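Local coordinates for zona occludens toxin N-terminal domain-containing protein (Neisseria meningitidis MC58, PDB 2R2A) that is of unknown function but carries an N-terminal zonular occludens toxin (Zot) domain, P-loop NTPase-like, that probably binds nucleotide, at residues H54-K62 and L72-W80; I81-V91 and W115-D125. One frame throughout, in Å; residues are numbered along the deposited sequence.

Contact 1. Residues H54-K62 and L72-W80; sequences HTYIETDAK and LSAHDMYEW
Glu-58 and the backbone of Leu-72 to Ala-74 join strand 55-58 to the short, loosely paired strand 72-73 in parallel. Glu-58 N donates to Leu-72 O at 3.0 Å, and Ala-74 N gives Glu-58 O a short bond of 2.6 Å. Both are almost straight at the hydrogen. One water extends the pairing: it donates to Tyr-56 O and accepts from Leu-72 N.

His-75 adds a side-chain bond. His-75 NE2 donates to Thr-59 O at 2.6 Å. The oxygen lies in the ring plane, but the ring nitrogen stands well above the carbonyl plane, 64° out of it. Ala-61 CB sits over one face of the His-75 ring, a CH-pi contact 3.7 Å from the centroid. The imidazole is thus held at an edge and on a face. The bent side chain of Glu-58 ties the loop to its own strand: OE2 accepts from Asp-60 N, and OE1 from Tyr-56 OH back in the strand.

The apolar part centres on Ile-57. Its CG1 stands between the backbone N and the carbonyl carbon (chi1 55°), and its two branches meet different partners. Ile-57 CD1 meets the selenomethionine methyl, Met-77 CE, at 3.7 Å. Ile-57 CG2 reaches Trp-80 CH2, also at 3.7 Å, with the side chains at about a right angle. The indole lies between Met-77 CA on one face and Leu-72 CD1 on the other. Trp-80 NE1 donates to Ser-73 O at 2.9 Å, which, with the two flanking groups, limits the ring's rotation.

Strand 72-73 is an outermost strand of the sheet. Strand 55-58 lies between it and strand 43-45, whose Phe-44 touches Ile-57, Leu-72 and Trp-80. Helix 77-80 packs Met-77 against Val-91 of strand 90-93 and Asn-112 of helix 111-114.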
# COMPACT_ATOMS: atom_id res chain seq x y z
N HIS A 54 12.57 -8.27 -0.40
CA HIS A 54 12.08 -6.99 0.05
C HIS A 54 12.83 -6.62 1.32
O HIS A 54 13.56 -7.43 1.89
CB HIS A 54 10.55 -7.05 0.33
CG HIS A 54 10.18 -8.02 1.39
ND1 HIS A 54 10.17 -9.39 1.18
CD2 HIS A 54 9.87 -7.85 2.70
CE1 HIS A 54 9.86 -10.00 2.30
NE2 HIS A 54 9.68 -9.09 3.24
N THR A 55 12.66 -5.38 1.75
CA THR A 55 13.15 -4.94 3.04
C THR A 55 11.98 -4.77 4.00
O THR A 55 11.02 -4.08 3.66
CB THR A 55 13.88 -3.62 2.89
OG1 THR A 55 14.97 -3.82 1.99
CG2 THR A 55 14.38 -3.14 4.22
N TYR A 56 12.07 -5.40 5.17
CA TYR A 56 11.04 -5.30 6.21
C TYR A 56 11.00 -3.91 6.83
O TYR A 56 12.04 -3.34 7.20
CB TYR A 56 11.23 -6.34 7.32
CG TYR A 56 10.17 -6.30 8.40
CD1 TYR A 56 10.45 -5.74 9.66
CD2 TYR A 56 8.87 -6.80 8.18
CE1 TYR A 56 9.50 -5.69 10.66
CE2 TYR A 56 7.90 -6.74 9.19
CZ TYR A 56 8.22 -6.18 10.42
OH TYR A 56 7.29 -6.11 11.43
N ILE A 57 9.78 -3.38 6.98
CA ILE A 57 9.56 -2.17 7.78
C ILE A 57 8.62 -2.45 8.96
O ILE A 57 7.58 -3.10 8.81
CB ILE A 57 9.06 -0.98 6.91
CG1 ILE A 57 7.79 -1.33 6.10
CG2 ILE A 57 10.15 -0.53 5.96
CD1 ILE A 57 7.20 -0.12 5.29
N GLU A 58 9.00 -1.94 10.14
CA GLU A 58 8.21 -2.07 11.36
C GLU A 58 7.13 -1.00 11.45
O GLU A 58 7.43 0.20 11.43
CB GLU A 58 9.11 -1.98 12.62
CG GLU A 58 8.38 -2.27 13.94
CD GLU A 58 7.52 -3.54 13.84
OE1 GLU A 58 8.09 -4.64 13.70
OE2 GLU A 58 6.28 -3.43 13.86
N THR A 59 5.88 -1.43 11.53
CA THR A 59 4.78 -0.48 11.62
C THR A 59 4.21 -0.28 13.04
O THR A 59 3.38 0.63 13.25
CB THR A 59 3.61 -0.87 10.67
OG1 THR A 59 3.12 -2.16 11.02
CG2 THR A 59 4.08 -0.87 9.23
N ASP A 60 4.64 -1.11 13.99
CA ASP A 60 4.16 -0.97 15.37
C ASP A 60 5.07 0.00 16.11
O ASP A 60 6.22 -0.31 16.40
CB ASP A 60 4.09 -2.32 16.09
CG ASP A 60 3.46 -2.23 17.50
OD1 ASP A 60 3.33 -1.13 18.06
OD2 ASP A 60 3.10 -3.30 18.04
N ALA A 61 4.56 1.20 16.36
CA ALA A 61 5.39 2.25 16.95
C ALA A 61 5.91 1.91 18.35
O ALA A 61 6.91 2.47 18.78
CB ALA A 61 4.65 3.57 16.94
N LYS A 62 5.27 0.99 19.06
CA LYS A 62 5.80 0.61 20.36
C LYS A 62 7.01 -0.29 20.19
O LYS A 62 7.96 -0.25 20.99
CB LYS A 62 4.73 -0.01 21.26
CG LYS A 62 5.07 0.14 22.77
CD LYS A 62 4.04 -0.47 23.71
CE LYS A 62 2.90 0.50 24.04
NZ LYS A 62 2.20 0.14 25.32
N LEU A 72 14.49 -0.66 10.14
CA LEU A 72 13.69 0.45 9.69
C LEU A 72 12.30 0.43 10.32
O LEU A 72 11.63 -0.61 10.39
CB LEU A 72 13.54 0.45 8.18
CG LEU A 72 14.73 0.73 7.27
CD1 LEU A 72 14.19 0.70 5.84
CD2 LEU A 72 15.38 2.07 7.58
N SER A 73 11.90 1.61 10.78
CA SER A 73 10.56 1.82 11.26
C SER A 73 9.79 2.49 10.14
O SER A 73 10.34 3.35 9.43
CB SER A 73 10.60 2.71 12.50
OG SER A 73 9.27 3.07 12.87
N ALA A 74 8.50 2.15 10.00
CA ALA A 74 7.67 2.87 9.04
C ALA A 74 7.47 4.31 9.52
O ALA A 74 7.08 5.19 8.72
CB ALA A 74 6.30 2.17 8.84
N HIS A 75 7.73 4.54 10.81
CA HIS A 75 7.34 5.79 11.46
C HIS A 75 8.25 6.97 11.18
O HIS A 75 7.81 8.11 11.30
CB HIS A 75 7.03 5.58 12.95
CG HIS A 75 5.86 4.66 13.16
ND1 HIS A 75 4.56 5.11 13.18
CD2 HIS A 75 5.79 3.32 13.31
CE1 HIS A 75 3.74 4.08 13.35
NE2 HIS A 75 4.46 2.98 13.41
N ASP A 76 9.50 6.71 10.79
CA ASP A 76 10.34 7.80 10.33
C ASP A 76 10.74 7.61 8.86
O ASP A 76 11.85 7.93 8.49
CB ASP A 76 11.58 7.97 11.22
CG ASP A 76 12.41 6.70 11.35
OD1 ASP A 76 12.10 5.68 10.69
OD2 ASP A 76 13.39 6.74 12.11
N MSE A 77 9.79 7.12 8.05
CA MSE A 77 9.99 6.93 6.62
C MSE A 77 10.37 8.25 5.96
O MSE A 77 11.16 8.26 5.02
CB MSE A 77 8.70 6.41 5.97
CG MSE A 77 8.90 5.86 4.54
SE MSE A 77 7.22 5.10 3.88
CE MSE A 77 7.10 3.56 5.05
N TYR A 78 9.82 9.35 6.47
CA TYR A 78 10.13 10.66 5.96
C TYR A 78 11.65 10.93 5.97
O TYR A 78 12.13 11.73 5.18
CB TYR A 78 9.36 11.75 6.73
CG TYR A 78 9.79 11.95 8.16
CD1 TYR A 78 9.25 11.17 9.20
CD2 TYR A 78 10.73 12.93 8.49
CE1 TYR A 78 9.65 11.37 10.53
CE2 TYR A 78 11.13 13.12 9.80
CZ TYR A 78 10.59 12.35 10.81
OH TYR A 78 11.02 12.56 12.10
N GLU A 79 12.38 10.26 6.87
CA GLU A 79 13.83 10.42 6.98
C GLU A 79 14.54 9.53 5.96
O GLU A 79 15.09 10.04 4.97
CB GLU A 79 14.32 10.13 8.40
CG GLU A 79 13.98 11.19 9.45
CD GLU A 79 14.75 11.01 10.77
OE1 GLU A 79 14.45 11.72 11.76
OE2 GLU A 79 15.67 10.16 10.83
N TRP A 80 14.55 8.22 6.19
CA TRP A 80 15.28 7.28 5.35
C TRP A 80 14.83 7.14 3.89
O TRP A 80 15.62 6.70 3.06
CB TRP A 80 15.35 5.89 6.00
CG TRP A 80 14.04 5.27 6.41
CD1 TRP A 80 13.46 5.36 7.64
CD2 TRP A 80 13.17 4.43 5.62
NE1 TRP A 80 12.29 4.65 7.67
CE2 TRP A 80 12.08 4.06 6.45
CE3 TRP A 80 13.20 3.95 4.29
CZ2 TRP A 80 11.03 3.24 6.01
CZ3 TRP A 80 12.15 3.14 3.85
CH2 TRP A 80 11.07 2.80 4.71
O HOH W 1 14.37 -3.07 8.15

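Contact 2. Residues I81-V91 and W115-D125; sequences IKKPENIGSIV and WLNTHRHQGID
Ile-81 CG2 lies over one face of the Trp-115 indole, a CH-pi contact 4.0 Å from the centroid of the six-membered ring. Leu-116 CD2 covers the opposite face. Lys-82 runs past the base of this side chain, with Lys-82 NZ 3.5 Å from Trp-115 CB, and crosses Gln-122 obliquely. The His-119 ring has Arg-120 CG over one face. At its edge, ND1 donates to Ile-124 O in the ring plane and ties down the turn before the strand.

Ile-124 fills the middle. Its CG1 lies anti to the carbonyl carbon (chi1 -54°), and chi2 (-64°) turns CD1 toward segment 81-91. The two isoleucines meet tip to tip, with Ile-124 CD1 3.7 Å from Ile-81 CG1. Ile-124 CD1 also comes within 3.2 Å of Ser-89 OG, a tight contact. That hydroxyl donates to Asn-86 O. Ile-124 CG2 packs on Val-91 CG2.

Three backbone bonds join the segments: Gly-88 N to Gln-122 O at 2.8 Å, Asp-125 N to Ser-89 O at 3.1 Å, and Val-91 N to Asp-125 O at 2.7 Å. The Asp-125 carboxylate forms a salt bridge with Arg-41. The last two bonds flank the parallel bridge of Ile-90 with Asp-125, where strands 90-93 and 125-130 start side by side, central neighbours in a sheet consistent with the P-loop NTPase fold.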
# COMPACT_ATOMS: atom_id res chain seq x y z
N ILE A 81 13.57 7.48 3.57
CA ILE A 81 13.09 7.39 2.18
C ILE A 81 13.82 8.35 1.21
O ILE A 81 13.86 8.11 -0.01
CB ILE A 81 11.53 7.51 2.05
CG1 ILE A 81 11.02 6.75 0.82
CG2 ILE A 81 11.09 8.95 1.93
CD1 ILE A 81 11.04 5.21 0.93
N LYS A 82 14.41 9.41 1.76
CA LYS A 82 15.08 10.44 0.96
C LYS A 82 16.54 10.11 0.65
O LYS A 82 17.20 10.81 -0.15
CB LYS A 82 14.92 11.83 1.60
CG LYS A 82 13.51 11.99 2.18
CD LYS A 82 12.93 13.39 2.11
CE LYS A 82 11.39 13.29 2.30
NZ LYS A 82 10.77 14.47 2.97
N LYS A 83 17.04 9.04 1.25
CA LYS A 83 18.43 8.65 1.01
C LYS A 83 18.65 7.86 -0.27
O LYS A 83 17.90 6.92 -0.55
CB LYS A 83 19.09 8.01 2.24
CG LYS A 83 18.64 6.64 2.68
CD LYS A 83 19.27 6.39 4.07
CE LYS A 83 18.69 5.16 4.76
NZ LYS A 83 18.80 5.28 6.26
N PRO A 84 19.69 8.24 -1.05
CA PRO A 84 20.01 7.73 -2.38
C PRO A 84 19.73 6.25 -2.66
O PRO A 84 19.24 5.95 -3.74
CB PRO A 84 21.52 8.01 -2.52
CG PRO A 84 21.90 8.91 -1.38
CD PRO A 84 20.63 9.32 -0.68
N GLU A 85 20.07 5.35 -1.74
CA GLU A 85 19.87 3.92 -2.01
C GLU A 85 18.39 3.59 -2.09
O GLU A 85 18.02 2.53 -2.62
CB GLU A 85 20.54 3.05 -0.95
CG GLU A 85 20.18 3.41 0.51
CD GLU A 85 21.26 4.26 1.18
OE1 GLU A 85 22.42 4.29 0.72
OE2 GLU A 85 20.93 4.92 2.19
N ASN A 86 17.55 4.50 -1.58
CA ASN A 86 16.09 4.29 -1.49
C ASN A 86 15.22 5.06 -2.49
O ASN A 86 14.00 4.86 -2.53
CB ASN A 86 15.62 4.57 -0.07
CG ASN A 86 16.25 3.64 0.95
OD1 ASN A 86 16.62 2.50 0.64
ND2 ASN A 86 16.38 4.11 2.17
N ILE A 87 15.82 5.93 -3.30
CA ILE A 87 15.07 6.66 -4.33
C ILE A 87 14.50 5.68 -5.36
O ILE A 87 15.12 4.66 -5.67
CB ILE A 87 15.91 7.80 -5.02
CG1 ILE A 87 16.80 7.26 -6.14
CG2 ILE A 87 16.68 8.63 -3.97
CD1 ILE A 87 17.93 8.24 -6.60
N GLY A 88 13.30 5.98 -5.85
CA GLY A 88 12.60 5.15 -6.82
C GLY A 88 12.13 3.81 -6.27
O GLY A 88 11.90 2.87 -7.03
N SER A 89 11.97 3.71 -4.96
CA SER A 89 11.60 2.43 -4.36
C SER A 89 10.08 2.29 -4.32
O SER A 89 9.35 3.23 -4.65
CB SER A 89 12.26 2.25 -2.98
OG SER A 89 11.86 3.26 -2.07
N ILE A 90 9.61 1.14 -3.87
CA ILE A 90 8.19 0.84 -3.78
C ILE A 90 7.85 0.51 -2.32
O ILE A 90 8.53 -0.32 -1.71
CB ILE A 90 7.86 -0.38 -4.72
CG1 ILE A 90 8.16 -0.06 -6.19
CG2 ILE A 90 6.36 -0.85 -4.52
CD1 ILE A 90 8.03 -1.26 -7.18
N VAL A 91 6.78 1.10 -1.76
CA VAL A 91 6.51 0.86 -0.35
C VAL A 91 5.12 0.23 -0.30
O VAL A 91 4.22 0.75 -0.93
CB VAL A 91 6.49 2.20 0.42
CG1 VAL A 91 6.03 1.99 1.83
CG2 VAL A 91 7.91 2.90 0.41
N TRP A 115 5.46 14.64 4.04
CA TRP A 115 6.30 14.29 2.88
C TRP A 115 5.55 13.62 1.75
O TRP A 115 6.02 13.60 0.62
CB TRP A 115 7.48 13.41 3.32
CG TRP A 115 7.10 12.01 3.62
CD1 TRP A 115 6.61 11.54 4.80
CD2 TRP A 115 7.18 10.88 2.74
NE1 TRP A 115 6.37 10.19 4.71
CE2 TRP A 115 6.70 9.76 3.46
CE3 TRP A 115 7.59 10.71 1.40
CZ2 TRP A 115 6.65 8.47 2.90
CZ3 TRP A 115 7.53 9.43 0.85
CH2 TRP A 115 7.05 8.33 1.59
N LEU A 116 4.36 13.07 2.07
CA LEU A 116 3.64 12.26 1.12
C LEU A 116 3.27 13.04 -0.11
O LEU A 116 3.32 12.50 -1.22
CB LEU A 116 2.38 11.65 1.75
CG LEU A 116 2.62 10.59 2.84
CD1 LEU A 116 1.30 10.17 3.43
CD2 LEU A 116 3.34 9.40 2.27
N ASN A 117 2.90 14.30 0.07
CA ASN A 117 2.41 15.06 -1.06
C ASN A 117 3.52 15.36 -2.06
O ASN A 117 3.25 15.75 -3.19
CB ASN A 117 1.67 16.32 -0.63
CG ASN A 117 2.60 17.42 -0.25
OD1 ASN A 117 2.94 18.27 -1.07
ND2 ASN A 117 3.07 17.41 0.99
N THR A 118 4.78 15.16 -1.64
CA THR A 118 5.94 15.25 -2.55
C THR A 118 6.66 13.91 -2.80
O THR A 118 7.83 13.89 -3.18
CB THR A 118 6.96 16.34 -2.10
OG1 THR A 118 7.30 16.17 -0.72
CG2 THR A 118 6.37 17.73 -2.31
N HIS A 119 5.93 12.81 -2.62
CA HIS A 119 6.48 11.46 -2.83
C HIS A 119 6.99 11.20 -4.25
O HIS A 119 7.83 10.32 -4.42
CB HIS A 119 5.45 10.37 -2.46
CG HIS A 119 4.40 10.16 -3.50
ND1 HIS A 119 4.48 9.14 -4.43
CD2 HIS A 119 3.25 10.83 -3.77
CE1 HIS A 119 3.43 9.20 -5.23
NE2 HIS A 119 2.67 10.21 -4.85
N ARG A 120 6.47 11.92 -5.24
CA ARG A 120 6.93 11.80 -6.64
C ARG A 120 8.36 12.30 -6.85
O ARG A 120 9.05 11.85 -7.77
CB ARG A 120 6.01 12.53 -7.60
CG ARG A 120 4.66 11.88 -7.80
CD ARG A 120 4.02 12.35 -9.09
NE ARG A 120 2.74 11.67 -9.31
CZ ARG A 120 2.04 11.72 -10.43
NH1 ARG A 120 2.47 12.44 -11.46
NH2 ARG A 120 0.89 11.06 -10.52
N HIS A 121 8.79 13.25 -6.01
CA HIS A 121 10.15 13.79 -6.06
C HIS A 121 11.13 12.65 -5.86
O HIS A 121 12.06 12.50 -6.63
CB HIS A 121 10.39 14.85 -4.98
CG HIS A 121 9.60 16.10 -5.17
ND1 HIS A 121 9.96 17.30 -4.59
CD2 HIS A 121 8.48 16.35 -5.89
CE1 HIS A 121 9.09 18.23 -4.93
NE2 HIS A 121 8.18 17.68 -5.72
N GLN A 122 10.90 11.84 -4.82
CA GLN A 122 11.72 10.66 -4.53
C GLN A 122 11.32 9.45 -5.41
O GLN A 122 11.89 8.37 -5.26
CB GLN A 122 11.70 10.30 -3.04
CG GLN A 122 12.37 11.32 -2.11
CD GLN A 122 11.46 12.51 -1.76
OE1 GLN A 122 10.31 12.34 -1.34
NE2 GLN A 122 11.99 13.72 -1.94
N GLY A 123 10.39 9.67 -6.34
CA GLY A 123 9.90 8.67 -7.29
C GLY A 123 9.35 7.41 -6.62
O GLY A 123 9.47 6.32 -7.17
N ILE A 124 8.76 7.57 -5.43
CA ILE A 124 8.35 6.43 -4.60
C ILE A 124 6.90 6.01 -4.89
O ILE A 124 5.98 6.81 -4.70
CB ILE A 124 8.43 6.76 -3.08
CG1 ILE A 124 9.84 7.27 -2.68
CG2 ILE A 124 7.97 5.58 -2.23
CD1 ILE A 124 10.91 6.24 -2.86
N ASP A 125 6.69 4.77 -5.32
CA ASP A 125 5.33 4.22 -5.43
C ASP A 125 4.89 3.64 -4.10
O ASP A 125 5.64 2.97 -3.42
CB ASP A 125 5.24 3.19 -6.53
CG ASP A 125 5.08 3.83 -7.90
OD1 ASP A 125 3.92 4.15 -8.27
OD2 ASP A 125 6.10 4.05 -8.59

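From the N terminus, strand 55-58 leads into a loop that returns as strand 72-73, and contact 1 closes it at the sheet margin. Helix 77-80 follows, and the chain enters segment 81-91 directly. Contact 2 then closes the longer excursion through helix 111-114 by bringing 115-125 beside 81-91. The two loops are in series and neither nests in the other. Their centres are about 14 Å apart, yet they touch. Trp-80 O is 2.8 Å from Asn-86 ND2, a probable hydrogen bond. Met-77 SE and Tyr-78 CB pack on Trp-115, and Met-77 CE packs on Val-91 CG1 of strand 90-93. Helix 77-80 thus joins the outer strands to the central pair of one sheet.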